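Phosphate-binding protein PstS (Borrelia burgdorferi, PDB 4N13) binds inorganic phosphate with micromolar affinity and serves as the solute-binding lipoprotein of the PstSACB ABC transporter that imports phosphate. Local coordinates at residues Arg68-Thr71 with Lys72-Glu76; Asn170-Val173 with Ile174-Ser178; Glu235-Ser238 with Val239-Ile243; Gln252-Val255 with Glu256-Gly259. All blocks are in the same frame, centred on the assembly; numbering follows the deposited sequence. Where two conformers were deposited one is given.

Contact 1: residues Arg68-Thr71 with Lys72-Glu76; sequences RDLT and KEEIE
The guanidinium of Arg68 meets the carboxylate of Glu74 end-on, just where the loop after strand 63-66 turns into helix 72-76, and Thr71 and Glu74 close the start of that helix with a capping box. The two flat groups are nearly coplanar, their planes 14° apart, and each oxygen offers its syn lone pair to a different nitrogen: Arg68 NH2 lies 2.8 Å from Glu74 OE2, and Arg68 NH1 3.0 Å from Glu74 OE1. In this conformer the forked salt bridge holds the guanidinium close to the carboxylate plane, and NH1 is tied further to the carbonyl oxygen of Asp69, which it approaches from above the carbonyl plane.

The box itself consists of two reciprocal bonds. Thr71 N donates to Glu74 OE1 from above the carboxylate plane; OE1 thus accepts from both Thr71 N and Arg68 NH1. In return Glu74 N donates to Thr71 OG1 at 3.0 Å; chi1 of 65°, which sets OG1 between the backbone N and the carbonyl carbon, brings the hydroxyl to the amides of the first turn. Along the apolar side, CD1 of Leu70 touches CD1 of Ile75, the two side chains crossing at about a right angle, while Leu70 also packs on Ile227 and Val229 of strand 223-230.

Helix 49-57 lies against Arg68 and Glu74 through Ile53, and Ser50 accepts a further bond from Arg68 NH2. Arg68 stands about 4 Å, side chain to side chain, from Ser49, a probable phosphate ligand by similarity. A water bridges the cap to the helix surface, 2.7 Å from Thr71 OG1 and donating to Glu73 OE1.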
# COMPACT_ATOMS: atom_id res chain seq x y z
N ARG A 68 -6.81 4.07 3.12
CA ARG A 68 -7.32 3.17 4.14
C ARG A 68 -8.78 2.86 3.89
O ARG A 68 -9.51 3.67 3.29
CB ARG A 68 -7.17 3.76 5.53
CG ARG A 68 -8.07 4.95 5.81
CD ARG A 68 -8.56 4.94 7.26
NE ARG A 68 -9.24 6.17 7.65
CZ ARG A 68 -10.53 6.43 7.43
NH1 ARG A 68 -11.31 5.55 6.82
NH2 ARG A 68 -11.06 7.56 7.83
N ASP A 69 -9.21 1.70 4.37
CA ASP A 69 -10.57 1.26 4.18
C ASP A 69 -11.55 2.09 5.00
O ASP A 69 -11.28 2.50 6.12
CB ASP A 69 -10.73 -0.22 4.50
CG ASP A 69 -10.33 -1.12 3.35
OD1 ASP A 69 -9.21 -0.95 2.82
OD2 ASP A 69 -11.15 -2.00 2.97
N LEU A 70 -12.70 2.33 4.40
CA LEU A 70 -13.80 3.05 5.01
C LEU A 70 -14.32 2.29 6.22
O LEU A 70 -14.30 1.06 6.28
CB LEU A 70 -14.93 3.25 4.01
CG LEU A 70 -14.64 4.11 2.79
CD1 LEU A 70 -15.86 4.18 1.88
CD2 LEU A 70 -14.19 5.52 3.15
N THR A 71 -14.81 3.05 7.19
CA THR A 71 -15.45 2.47 8.36
C THR A 71 -16.95 2.30 8.13
O THR A 71 -17.51 2.88 7.20
CB THR A 71 -15.27 3.35 9.57
OG1 THR A 71 -15.98 4.57 9.34
CG2 THR A 71 -13.79 3.62 9.83
N LYS A 72 -17.60 1.52 8.98
CA LYS A 72 -19.05 1.41 8.93
C LYS A 72 -19.72 2.76 9.13
O LYS A 72 -20.69 3.07 8.46
CB LYS A 72 -19.56 0.39 9.96
CG LYS A 72 -19.19 -1.04 9.61
CD LYS A 72 -19.80 -2.04 10.59
CE LYS A 72 -19.23 -1.94 12.00
NZ LYS A 72 -17.78 -2.30 12.05
N GLU A 73 -19.19 3.58 10.04
CA GLU A 73 -19.76 4.91 10.27
C GLU A 73 -19.71 5.73 8.99
O GLU A 73 -20.66 6.45 8.67
CB GLU A 73 -19.02 5.65 11.40
CG GLU A 73 -19.60 7.06 11.70
CD GLU A 73 -18.94 8.22 10.89
OE1 GLU A 73 -17.86 8.02 10.30
OE2 GLU A 73 -19.48 9.36 10.89
N GLU A 74 -18.61 5.63 8.26
CA GLU A 74 -18.48 6.40 7.03
C GLU A 74 -19.49 5.92 5.99
O GLU A 74 -20.11 6.72 5.30
CB GLU A 74 -17.03 6.34 6.53
CG GLU A 74 -16.13 7.16 7.45
CD GLU A 74 -14.65 6.90 7.31
OE1 GLU A 74 -14.25 5.90 6.71
OE2 GLU A 74 -13.88 7.72 7.85
N ILE A 75 -19.66 4.60 5.89
CA ILE A 75 -20.67 4.05 5.00
C ILE A 75 -22.07 4.53 5.40
O ILE A 75 -22.88 4.92 4.56
CB ILE A 75 -20.61 2.50 4.97
CG1 ILE A 75 -19.28 2.01 4.38
CG2 ILE A 75 -21.78 1.91 4.20
CD1 ILE A 75 -19.02 2.48 2.98
N GLU A 76 -22.34 4.56 6.70
CA GLU A 76 -23.64 4.99 7.18
C GLU A 76 -23.91 6.46 6.86
O GLU A 76 -25.06 6.88 6.76
CB GLU A 76 -23.74 4.70 8.67
CG GLU A 76 -23.78 3.20 8.94
CD GLU A 76 -23.31 2.79 10.33
OE1 GLU A 76 -23.04 3.69 11.16
OE2 GLU A 76 -23.20 1.56 10.58
O HOH W 1 -15.35 6.49 11.14

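Contact 2: residues Asn170-Val173 with Ile174-Ser178; sequences NGEV and IEKTS. With SO4 (sulfate ion), chain B.
Thr177 and Val173 lie side by side one turn apart in helix 170-179, and the carbonyl oxygen of Val173 takes two hydrogen bonds from the threonine. The hydroxyl Thr177 OG1 donates at 2.8 Å to Val173 O, while Thr177 N donates to the same oxygen from the opposite face of the carbonyl plane. With OG1 beside its own backbone N (chi1 -63°), the hydroxyl folds back along the helix and is satisfied within it. Ser178 OG donates to Glu175 O, three residues back.

The charged side chains make looser contacts. Glu172 bends at chi2 (48°), which lays its carboxylate over the next turn. There OE1 of Glu172 comes within 3.4 Å of OE2 of Glu175, two acceptors whose carboxylate planes are almost perpendicular; this could raise the proton affinity of either, partly offset for Glu172 by the nearby Lys176. OE2 of Glu172 rests against CE of Lys176, yet stays 4.2 Å from NZ of that lysine, too far for a salt bridge.

Among apolar groups, Val173 packs on Ile187 and Val167 of the sheet, Ile174 on Ile187 and on Leu200 of a loop.

At the first turn, Asn170 OD1 accepts from Gly188 N, and ND2 makes a weak bond, 3.2 Å long, to O1 of a sulfate also held by Arg133 and Ser139. Ser139 is a phosphate-binding residue by similarity, so the sulfate, itself probably from the crystallisation liquor, probably marks the anion site of this periplasmic binding protein fold.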
# COMPACT_ATOMS: atom_id res chain seq x y z
N ASN A 170 13.78 1.58 0.88
CA ASN A 170 13.60 0.32 0.17
C ASN A 170 14.92 -0.24 -0.33
O ASN A 170 15.18 -1.43 -0.18
CB ASN A 170 12.63 0.49 -1.01
CG ASN A 170 11.20 0.64 -0.54
OD1 ASN A 170 10.58 -0.33 -0.11
ND2 ASN A 170 10.67 1.85 -0.60
N GLY A 171 15.75 0.60 -0.95
CA GLY A 171 17.02 0.13 -1.47
C GLY A 171 17.91 -0.43 -0.39
O GLY A 171 18.61 -1.44 -0.59
N GLU A 172 17.89 0.18 0.78
CA GLU A 172 18.67 -0.34 1.89
C GLU A 172 18.12 -1.65 2.46
O GLU A 172 18.90 -2.46 2.96
CB GLU A 172 18.87 0.68 3.01
CG GLU A 172 19.81 0.23 4.12
CD GLU A 172 21.12 -0.36 3.65
OE1 GLU A 172 21.63 -0.02 2.56
OE2 GLU A 172 21.65 -1.19 4.42
N VAL A 173 16.81 -1.88 2.42
CA VAL A 173 16.32 -3.21 2.79
C VAL A 173 16.96 -4.27 1.90
O VAL A 173 17.39 -5.31 2.37
CB VAL A 173 14.77 -3.33 2.74
CG1 VAL A 173 14.36 -4.77 3.09
CG2 VAL A 173 14.09 -2.36 3.66
N ILE A 174 17.00 -4.02 0.60
CA ILE A 174 17.60 -4.95 -0.34
C ILE A 174 19.07 -5.17 -0.01
O ILE A 174 19.53 -6.31 0.07
CB ILE A 174 17.40 -4.45 -1.79
CG1 ILE A 174 15.92 -4.54 -2.17
CG2 ILE A 174 18.23 -5.25 -2.75
CD1 ILE A 174 15.58 -3.79 -3.46
N GLU A 175 19.82 -4.09 0.16
CA GLU A 175 21.24 -4.24 0.44
C GLU A 175 21.49 -4.98 1.75
O GLU A 175 22.31 -5.89 1.83
CB GLU A 175 21.96 -2.90 0.46
CG GLU A 175 23.47 -3.06 0.54
CD GLU A 175 24.22 -1.77 0.34
OE1 GLU A 175 24.39 -1.37 -0.83
OE2 GLU A 175 24.63 -1.15 1.34
N LYS A 176 20.75 -4.62 2.78
CA LYS A 176 20.91 -5.24 4.08
C LYS A 176 20.56 -6.73 4.02
O LYS A 176 21.23 -7.56 4.61
CB LYS A 176 20.06 -4.51 5.14
CG LYS A 176 20.28 -5.00 6.56
CD LYS A 176 21.65 -4.66 7.13
CE LYS A 176 21.84 -3.18 7.37
NZ LYS A 176 23.20 -2.89 7.92
N THR A 177 19.49 -7.08 3.31
CA THR A 177 19.07 -8.47 3.19
C THR A 177 20.18 -9.27 2.49
O THR A 177 20.51 -10.39 2.88
CB THR A 177 17.74 -8.57 2.43
OG1 THR A 177 16.72 -7.89 3.16
CG2 THR A 177 17.32 -10.01 2.26
N SER A 178 20.79 -8.66 1.47
CA SER A 178 21.86 -9.32 0.72
C SER A 178 23.09 -9.58 1.58
O SER A 178 23.84 -10.51 1.30
CB SER A 178 22.21 -8.50 -0.52
OG SER A 178 23.05 -7.39 -0.26
S SO4 B . 8.76 4.71 2.16
O1 SO4 B . 9.17 3.35 1.80
O2 SO4 B . 8.50 5.40 0.91
O3 SO4 B . 7.54 4.60 2.94
O4 SO4 B . 9.85 5.29 2.90

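Contact 3: residues Glu235-Ser238 with Val239-Ile243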
# COMPACT_ATOMS: atom_id res chain seq x y z
N GLU A 235 -23.78 12.10 -8.21
CA GLU A 235 -22.73 13.10 -8.22
C GLU A 235 -22.97 14.14 -9.30
O GLU A 235 -23.65 13.89 -10.30
CB GLU A 235 -21.36 12.44 -8.44
CG GLU A 235 -21.02 11.35 -7.42
CD GLU A 235 -21.02 11.83 -5.97
OE1 GLU A 235 -20.57 12.96 -5.71
OE2 GLU A 235 -21.48 11.07 -5.10
N ASP A 236 -22.41 15.32 -9.08
CA ASP A 236 -22.30 16.31 -10.13
C ASP A 236 -21.64 15.66 -11.34
O ASP A 236 -20.74 14.82 -11.20
CB ASP A 236 -21.41 17.47 -9.66
CG ASP A 236 -22.00 18.26 -8.53
OD1 ASP A 236 -23.23 18.17 -8.30
OD2 ASP A 236 -21.22 18.98 -7.87
N LYS A 237 -22.05 16.05 -12.53
CA LYS A 237 -21.43 15.56 -13.75
C LYS A 237 -19.92 15.81 -13.74
O LYS A 237 -19.16 14.97 -14.22
CB LYS A 237 -22.07 16.22 -14.98
CG LYS A 237 -21.50 15.69 -16.27
CD LYS A 237 -22.23 16.20 -17.49
CE LYS A 237 -21.65 15.57 -18.74
NZ LYS A 237 -22.41 15.92 -19.97
N SER A 238 -19.49 16.95 -13.22
CA SER A 238 -18.08 17.30 -13.22
C SER A 238 -17.27 16.29 -12.42
O SER A 238 -16.14 15.96 -12.78
CB SER A 238 -17.90 18.69 -12.64
OG SER A 238 -18.42 18.76 -11.32
N VAL A 239 -17.86 15.78 -11.35
CA VAL A 239 -17.24 14.78 -10.49
C VAL A 239 -17.20 13.42 -11.22
O VAL A 239 -16.16 12.76 -11.29
CB VAL A 239 -18.01 14.68 -9.17
CG1 VAL A 239 -17.64 13.43 -8.38
CG2 VAL A 239 -17.80 15.94 -8.37
N THR A 240 -18.33 13.02 -11.80
CA THR A 240 -18.37 11.78 -12.57
C THR A 240 -17.34 11.80 -13.69
O THR A 240 -16.64 10.81 -13.92
CB THR A 240 -19.76 11.61 -13.15
OG1 THR A 240 -20.68 11.58 -12.06
CG2 THR A 240 -19.88 10.34 -13.96
N GLN A 241 -17.22 12.91 -14.38
CA GLN A 241 -16.24 13.01 -15.46
C GLN A 241 -14.81 12.82 -14.96
O GLN A 241 -14.03 12.11 -15.57
CB GLN A 241 -16.33 14.37 -16.12
CG GLN A 241 -17.58 14.59 -16.98
CD GLN A 241 -17.68 16.02 -17.49
OE1 GLN A 241 -17.42 16.96 -16.75
NE2 GLN A 241 -18.04 16.18 -18.74
N PHE A 242 -14.45 13.47 -13.88
CA PHE A 242 -13.08 13.35 -13.41
C PHE A 242 -12.79 11.93 -12.92
O PHE A 242 -11.73 11.39 -13.19
CB PHE A 242 -12.72 14.38 -12.33
CG PHE A 242 -11.26 14.37 -11.99
CD1 PHE A 242 -10.35 14.83 -12.92
CD2 PHE A 242 -10.78 13.85 -10.80
CE1 PHE A 242 -9.01 14.80 -12.67
CE2 PHE A 242 -9.42 13.83 -10.54
CZ PHE A 242 -8.55 14.31 -11.48
N ILE A 243 -13.72 11.32 -12.19
CA ILE A 243 -13.55 9.95 -11.73
C ILE A 243 -13.40 9.00 -12.92
O ILE A 243 -12.56 8.09 -12.89
CB ILE A 243 -14.70 9.55 -10.80
CG1 ILE A 243 -14.63 10.41 -9.54
CG2 ILE A 243 -14.65 8.05 -10.53
CD1 ILE A 243 -15.76 10.20 -8.57
O HOH W 2 -23.10 12.41 -12.84
O HOH W 3 -15.22 17.59 -14.98
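Gln241 reaches back over the first turn of helix 237-246 and lies across Lys237. Its CB sits 3.5 Å from Lys237 O, the oxygen that also accepts the backbone bond from Gln241 N. CG comes closer still, 3.2 Å from Lys237 O, because chi1 of -72° places it beside the backbone N. CD then passes 4.0 Å from CG of Lys237, whose fully extended chain slants across the amide. At the tip the two amide atoms part: NE2 touches CE of Lys237 at 3.7 Å, whereas OE1 lies over CA of Ser238. A water closes this end, donating both to Gln241 OE1 and to Ser238 O.

The turn opens at Asp236, the N-cap residue. Its side chain makes no capping bond and instead forms a salt bridge with Lys62. Asp236 O takes the backbone bond from Thr240 N at 3.1 Å and a weak one from Val239 N. A second water, which donates to Glu235 O, lies 2.7 Å from Thr240 OG1. CB of Glu235 meets CG1 of Val239 at 3.8 Å.

The buried flank of the helix rests on the sheet, with Ser238 and Val239 on Val14 and Phe242 on Ile16 of strand 12-18. Phe242 also wedges against Leu26, Met29 and Ile30 of helix 23-36, Gln241 touches Tyr33 of that helix, and Ile243 leans on Ile228 and Thr230 of strand 223-230.

Contact 4: residues Gln252-Val255 with Glu256-Gly259; sequences QDIV and EEQG
Glu257 folds its side chain back over Asp253 in the last full turn of helix 249-257, which a Schellman motif then ends at Gly259. CG of Glu257 packs 3.1 Å from Asp253 O, and OE2 reaches CB of Asp253 at 3.5 Å. The glutamate CG lies beside its own backbone N (chi1 -71°), and the extended chain beyond it carries the carboxylate along the preceding turn. Its backbone N donates to the same Asp253 O at 2.8 Å. With the two acidic groups only one turn apart, each would be expected to disfavour the other's charge somewhat.

Next to this pair, Gln258 and Ile254 run side by side and point the same way, NE2 of Gln258 lying 4.0 Å from CG2 of Ile254. Gln258 N donates to Val255 O, from well above the carbonyl plane, and weakly to Ile254 O.

Further out, Gln258 NE2 donates to Pro24 O, and the side chains of Ile254 and Gln258 both pack on helix 23-36, against Glu28 and Ile25 respectively. Glu256 OE2 forms a salt bridge with Lys212 and accepts from Gly262 N. Gln252 is buried and pinned by Ile263 N, Phe84 O and Met246 O.

At the helix end the Schellman bonds replace the i to i+4 pattern. Phe260 N pairs with Val255 O, and Gly259, the C-prime residue with phi of 94°, donates from its N to Glu256 O at 3.0 Å.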
# COMPACT_ATOMS: atom_id res chain seq x y z
N GLN A 252 -4.75 5.34 -15.55
CA GLN A 252 -4.05 4.21 -14.98
C GLN A 252 -2.59 4.17 -15.43
O GLN A 252 -1.72 3.73 -14.70
CB GLN A 252 -4.81 2.93 -15.31
CG GLN A 252 -6.15 2.95 -14.62
CD GLN A 252 -5.96 2.91 -13.10
OE1 GLN A 252 -5.28 2.02 -12.59
NE2 GLN A 252 -6.53 3.87 -12.39
N ASP A 253 -2.32 4.67 -16.64
CA ASP A 253 -0.92 4.82 -17.05
C ASP A 253 -0.20 5.80 -16.12
O ASP A 253 0.96 5.57 -15.78
CB ASP A 253 -0.81 5.32 -18.49
CG ASP A 253 -1.20 4.26 -19.53
OD1 ASP A 253 -1.31 3.07 -19.18
OD2 ASP A 253 -1.39 4.63 -20.71
N ILE A 254 -0.87 6.88 -15.74
CA ILE A 254 -0.27 7.83 -14.81
C ILE A 254 0.06 7.15 -13.48
O ILE A 254 1.15 7.33 -12.94
CB ILE A 254 -1.19 9.02 -14.58
CG1 ILE A 254 -1.37 9.82 -15.88
CG2 ILE A 254 -0.65 9.92 -13.46
CD1 ILE A 254 -2.53 10.78 -15.87
N VAL A 255 -0.88 6.36 -12.96
CA VAL A 255 -0.66 5.62 -11.71
C VAL A 255 0.61 4.78 -11.80
O VAL A 255 1.46 4.80 -10.91
CB VAL A 255 -1.87 4.68 -11.43
CG1 VAL A 255 -1.59 3.69 -10.33
CG2 VAL A 255 -3.11 5.51 -11.06
N GLU A 256 0.77 4.05 -12.90
CA GLU A 256 1.92 3.15 -13.02
C GLU A 256 3.22 3.89 -13.33
O GLU A 256 4.28 3.48 -12.85
CB GLU A 256 1.61 2.05 -14.04
CG GLU A 256 0.41 1.23 -13.54
CD GLU A 256 0.33 -0.16 -14.10
OE1 GLU A 256 0.92 -0.41 -15.18
OE2 GLU A 256 -0.34 -1.02 -13.48
N GLU A 257 3.14 4.98 -14.08
CA GLU A 257 4.33 5.79 -14.34
C GLU A 257 4.88 6.40 -13.05
O GLU A 257 6.04 6.76 -12.98
CB GLU A 257 3.99 6.92 -15.32
CG GLU A 257 3.74 6.41 -16.72
CD GLU A 257 2.86 7.32 -17.59
OE1 GLU A 257 2.66 8.52 -17.28
OE2 GLU A 257 2.36 6.82 -18.62
N GLN A 258 4.05 6.48 -12.03
CA GLN A 258 4.46 7.04 -10.75
C GLN A 258 4.66 5.99 -9.69
O GLN A 258 4.75 6.31 -8.51
CB GLN A 258 3.48 8.11 -10.33
CG GLN A 258 3.60 9.24 -11.29
CD GLN A 258 3.22 10.55 -10.74
OE1 GLN A 258 3.53 10.86 -9.60
NE2 GLN A 258 2.52 11.35 -11.53
N GLY A 259 4.79 4.74 -10.12
CA GLY A 259 5.29 3.71 -9.23
C GLY A 259 4.26 2.89 -8.50
O GLY A 259 4.63 2.03 -7.70

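How the contacts relate
From the N terminus the four contacts follow in series, none nesting or crossing, and each closes only a turn of local chain. Contact 1 starts the helix after strand 63-66; contact 2 lies on helix 170-179, on the opposite side of the chain's centre, the two centres about 36 Å apart. Contacts 3 and 4 occupy successive helices, 237-246 and 249-257, with nearest atoms about 7 Å apart, and both pack on helix 23-36. Strand 223-230 is shared by contacts 1 and 3, whereas contact 2 leans on strands 129-133, 165-167 and 183-188. Contacts 1 and 2 each border probable phosphate ligands; contact 3 is remote from them.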